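Local coordinates for DNA alpha-glucosyltransferase (Enterobacteria phage T4, PDB 1XV5), which is a phage-encoded DNA alpha-glucosyltransferase built on the GT-B architecture, with two domains that each carry a parallel beta-sheet flanked by helices, at residues 74-79 against 106-111. Numbering follows the deposited sequence.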
ATOM      1  N   ASN A  74      15.279 -22.046   2.288  1.00 27.12           N
ATOM      2  CA  ASN A  74      15.749 -22.841   3.422  1.00 28.31           C
ATOM      3  C   ASN A  74      17.015 -22.289   4.059  1.00 27.77           C
ATOM      4  O   ASN A  74      17.561 -22.890   4.986  1.00 29.26           O
ATOM      5  CB  ASN A  74      15.995 -24.294   3.010  1.00 28.61           C
ATOM      6  CG  ASN A  74      14.713 -25.087   2.898  1.00 30.34           C
ATOM      7  OD1 ASN A  74      13.783 -24.887   3.675  1.00 30.86           O
ATOM      8  ND2 ASN A  74      14.664 -26.005   1.940  1.00 32.68           N
ATOM      9  N   ASP A  75      17.484 -21.150   3.563  1.00 28.00           N
ATOM     10  CA  ASP A  75      18.690 -20.529   4.096  1.00 28.38           C
ATOM     11  C   ASP A  75      18.331 -19.370   5.020  1.00 27.74           C
ATOM     12  O   ASP A  75      18.967 -18.319   4.987  1.00 30.00           O
ATOM     13  CB  ASP A  75      19.574 -20.013   2.956  1.00 29.03           C
ATOM     14  CG  ASP A  75      20.940 -19.561   3.441  1.00 30.64           C
ATOM     15  OD1 ASP A  75      21.552 -18.696   2.780  1.00 31.85           O
ATOM     16  OD2 ASP A  75      21.407 -20.079   4.479  1.00 32.42           O
ATOM     17  N   CYS A  76      17.306 -19.566   5.843  1.00 26.14           N
ATOM     18  CA  CYS A  76      16.876 -18.529   6.773  1.00 25.20           C
ATOM     19  C   CYS A  76      16.366 -19.147   8.067  1.00 25.06           C
ATOM     20  O   CYS A  76      16.262 -20.368   8.188  1.00 24.74           O
ATOM     21  CB  CYS A  76      15.758 -17.689   6.148  1.00 24.21           C
ATOM     22  SG  CYS A  76      14.184 -18.569   5.924  1.00 24.65           S
ATOM     23  N   ASP A  77      16.057 -18.289   9.032  1.00 23.75           N
ATOM     24  CA  ASP A  77      15.516 -18.719  10.317  1.00 23.78           C
ATOM     25  C   ASP A  77      14.027 -18.422  10.261  1.00 22.99           C
ATOM     26  O   ASP A  77      13.207 -19.132  10.840  1.00 23.87           O
ATOM     27  CB  ASP A  77      16.152 -17.925  11.458  1.00 24.39           C
ATOM     28  CG  ASP A  77      17.629 -18.208  11.608  1.00 27.26           C
ATOM     29  OD1 ASP A  77      18.423 -17.243  11.614  1.00 25.78           O
ATOM     30  OD2 ASP A  77      17.990 -19.399  11.725  1.00 27.44           O
ATOM     31  N   ILE A  78      13.695 -17.357   9.543  1.00 21.88           N
ATOM     32  CA  ILE A  78      12.314 -16.929   9.385  1.00 20.66           C
ATOM     33  C   ILE A  78      12.033 -16.657   7.913  1.00 19.56           C
ATOM     34  O   ILE A  78      12.755 -15.895   7.269  1.00 20.53           O
ATOM     35  CB  ILE A  78      12.057 -15.641  10.187  1.00 21.06           C
ATOM     36  CG1 ILE A  78      12.366 -15.889  11.666  1.00 21.71           C
ATOM     37  CG2 ILE A  78      10.618 -15.181   9.995  1.00 21.30           C
ATOM     38  CD1 ILE A  78      12.250 -14.654  12.538  1.00 24.20           C
ATOM     39  N   LEU A  79      10.997 -17.296   7.381  1.00 18.41           N
ATOM     40  CA  LEU A  79      10.611 -17.097   5.989  1.00 19.46           C
ATOM     41  C   LEU A  79       9.318 -16.294   5.977  1.00 18.06           C
ATOM     42  O   LEU A  79       8.318 -16.708   6.563  1.00 18.54           O
ATOM     43  CB  LEU A  79      10.379 -18.439   5.290  1.00 18.91           C
ATOM     44  CG  LEU A  79       9.822 -18.335   3.866  1.00 18.77           C
ATOM     45  CD1 LEU A  79      10.829 -17.637   2.967  1.00 20.64           C
ATOM     46  CD2 LEU A  79       9.512 -19.729   3.333  1.00 20.82           C
ATOM     47  N   PRO A 106      11.221 -27.860   8.437  1.00 26.83           N
ATOM     48  CA  PRO A 106      10.217 -27.780   9.502  1.00 26.90           C
ATOM     49  C   PRO A 106      10.576 -26.813  10.626  1.00 26.90           C
ATOM     50  O   PRO A 106       9.693 -26.237  11.261  1.00 27.80           O
ATOM     51  CB  PRO A 106      10.126 -29.223   9.994  1.00 27.12           C
ATOM     52  CG  PRO A 106      10.381 -30.004   8.749  1.00 27.70           C
ATOM     53  CD  PRO A 106      11.551 -29.265   8.139  1.00 26.09           C
ATOM     54  N   SER A 107      11.870 -26.633  10.868  1.00 26.13           N
ATOM     55  CA  SER A 107      12.327 -25.747  11.935  1.00 26.57           C
ATOM     56  C   SER A 107      12.197 -24.267  11.584  1.00 25.12           C
ATOM     57  O   SER A 107      12.209 -23.412  12.467  1.00 24.86           O
ATOM     58  CB  SER A 107      13.782 -26.057  12.288  1.00 26.87           C
ATOM     59  OG  SER A 107      14.644 -25.760  11.204  1.00 28.43           O
ATOM     60  N   ILE A 108      12.078 -23.963  10.297  1.00 24.44           N
ATOM     61  CA  ILE A 108      11.947 -22.579   9.859  1.00 24.41           C
ATOM     62  C   ILE A 108      10.569 -22.025  10.211  1.00 24.18           C
ATOM     63  O   ILE A 108       9.549 -22.673   9.967  1.00 23.93           O
ATOM     64  CB  ILE A 108      12.183 -22.459   8.332  1.00 24.07           C
ATOM     65  CG1 ILE A 108      13.664 -22.704   8.023  1.00 23.01           C
ATOM     66  CG2 ILE A 108      11.748 -21.087   7.838  1.00 24.27           C
ATOM     67  CD1 ILE A 108      14.010 -22.712   6.542  1.00 22.97           C
ATOM     68  N   ARG A 109      10.541 -20.830  10.791  1.00 23.60           N
ATOM     69  CA  ARG A 109       9.276 -20.211  11.162  1.00 23.72           C
ATOM     70  C   ARG A 109       8.721 -19.459   9.963  1.00 22.73           C
ATOM     71  O   ARG A 109       9.285 -18.454   9.533  1.00 23.90           O
ATOM     72  CB  ARG A 109       9.467 -19.255  12.346  1.00 25.07           C
ATOM     73  CG  ARG A 109       8.169 -18.630  12.838  1.00 28.36           C
ATOM     74  CD  ARG A 109       8.310 -18.037  14.233  1.00 31.71           C
ATOM     75  NE  ARG A 109       8.615 -19.064  15.227  1.00 35.98           N
ATOM     76  CZ  ARG A 109       8.664 -18.850  16.539  1.00 37.50           C
ATOM     77  NH1 ARG A 109       8.425 -17.641  17.028  1.00 39.11           N
ATOM     78  NH2 ARG A 109       8.958 -19.847  17.363  1.00 39.23           N
ATOM     79  N   VAL A 110       7.616 -19.955   9.422  1.00 21.42           N
ATOM     80  CA  VAL A 110       6.998 -19.338   8.260  1.00 20.23           C
ATOM     81  C   VAL A 110       5.949 -18.309   8.657  1.00 19.41           C
ATOM     82  O   VAL A 110       4.984 -18.621   9.351  1.00 18.27           O
ATOM     83  CB  VAL A 110       6.343 -20.401   7.360  1.00 20.20           C
ATOM     84  CG1 VAL A 110       5.620 -19.735   6.204  1.00 20.18           C
ATOM     85  CG2 VAL A 110       7.408 -21.362   6.843  1.00 19.80           C
ATOM     86  N   VAL A 111       6.153 -17.079   8.203  1.00 19.51           N
ATOM     87  CA  VAL A 111       5.237 -15.992   8.503  1.00 17.67           C
ATOM     88  C   VAL A 111       4.496 -15.597   7.233  1.00 18.04           C
ATOM     89  O   VAL A 111       5.112 -15.308   6.206  1.00 18.49           O
ATOM     90  CB  VAL A 111       6.000 -14.768   9.040  1.00 17.33           C
ATOM     91  CG1 VAL A 111       5.020 -13.664   9.404  1.00 17.86           C
ATOM     92  CG2 VAL A 111       6.834 -15.171  10.248  1.00 17.98           C
TER
HETATM   93  O   HOH W   1      13.635 -20.760  12.935  1.00 32.27           O
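Ile108 and Leu79 meet where two neighbouring parallel strands, 78-83 and 109-114, begin side by side in a Rossmann-like sheet of this GT-B protein; helix 91-103 completes the beta-alpha-beta crossover between them. Here the side chain just ahead of the second strand packs against the loop leading into the first. In Ile108, CG1 lies anti to the carbonyl carbon (chi1 -70°), and the extended chi2 of 176° carries CD1 on to that loop, where it lies 3.6 Å from Asn74 CA; the two side chains cross at about a right angle. Asn74 OD1 accepts from the N of Lys105, just ahead of 106-111. The other branch, Ile108 CG2, faces Cys76 SG and packs 3.9 Å from Leu79 CB, while CG1 rests 3.5 Å from Cys76 O. Ile78 and Arg109 point to the face opposite Leu79 and Val110; Ile78 CG2, anti to the backbone N, touches Val111 CG2 at 3.8 Å. Arg109 bends at chi3 and carries its guanidinium away from this contact, NH1 bonding to the carbonyls of Ile399 and Lys401 in the C-terminal segment. The backbone supplies the parallel register. Arg109 N donates to Asp77 O, and Leu79 N returns a bond of 3.0 Å to Arg109 O. Asp77 O also takes a water proton; the same water donates to Ser107 O, bridging the two segments just ahead of the strands. The next bond is short and nearly straight: Val111 N approaches Leu79 O at 2.7 Å, almost in line with its C=O bond.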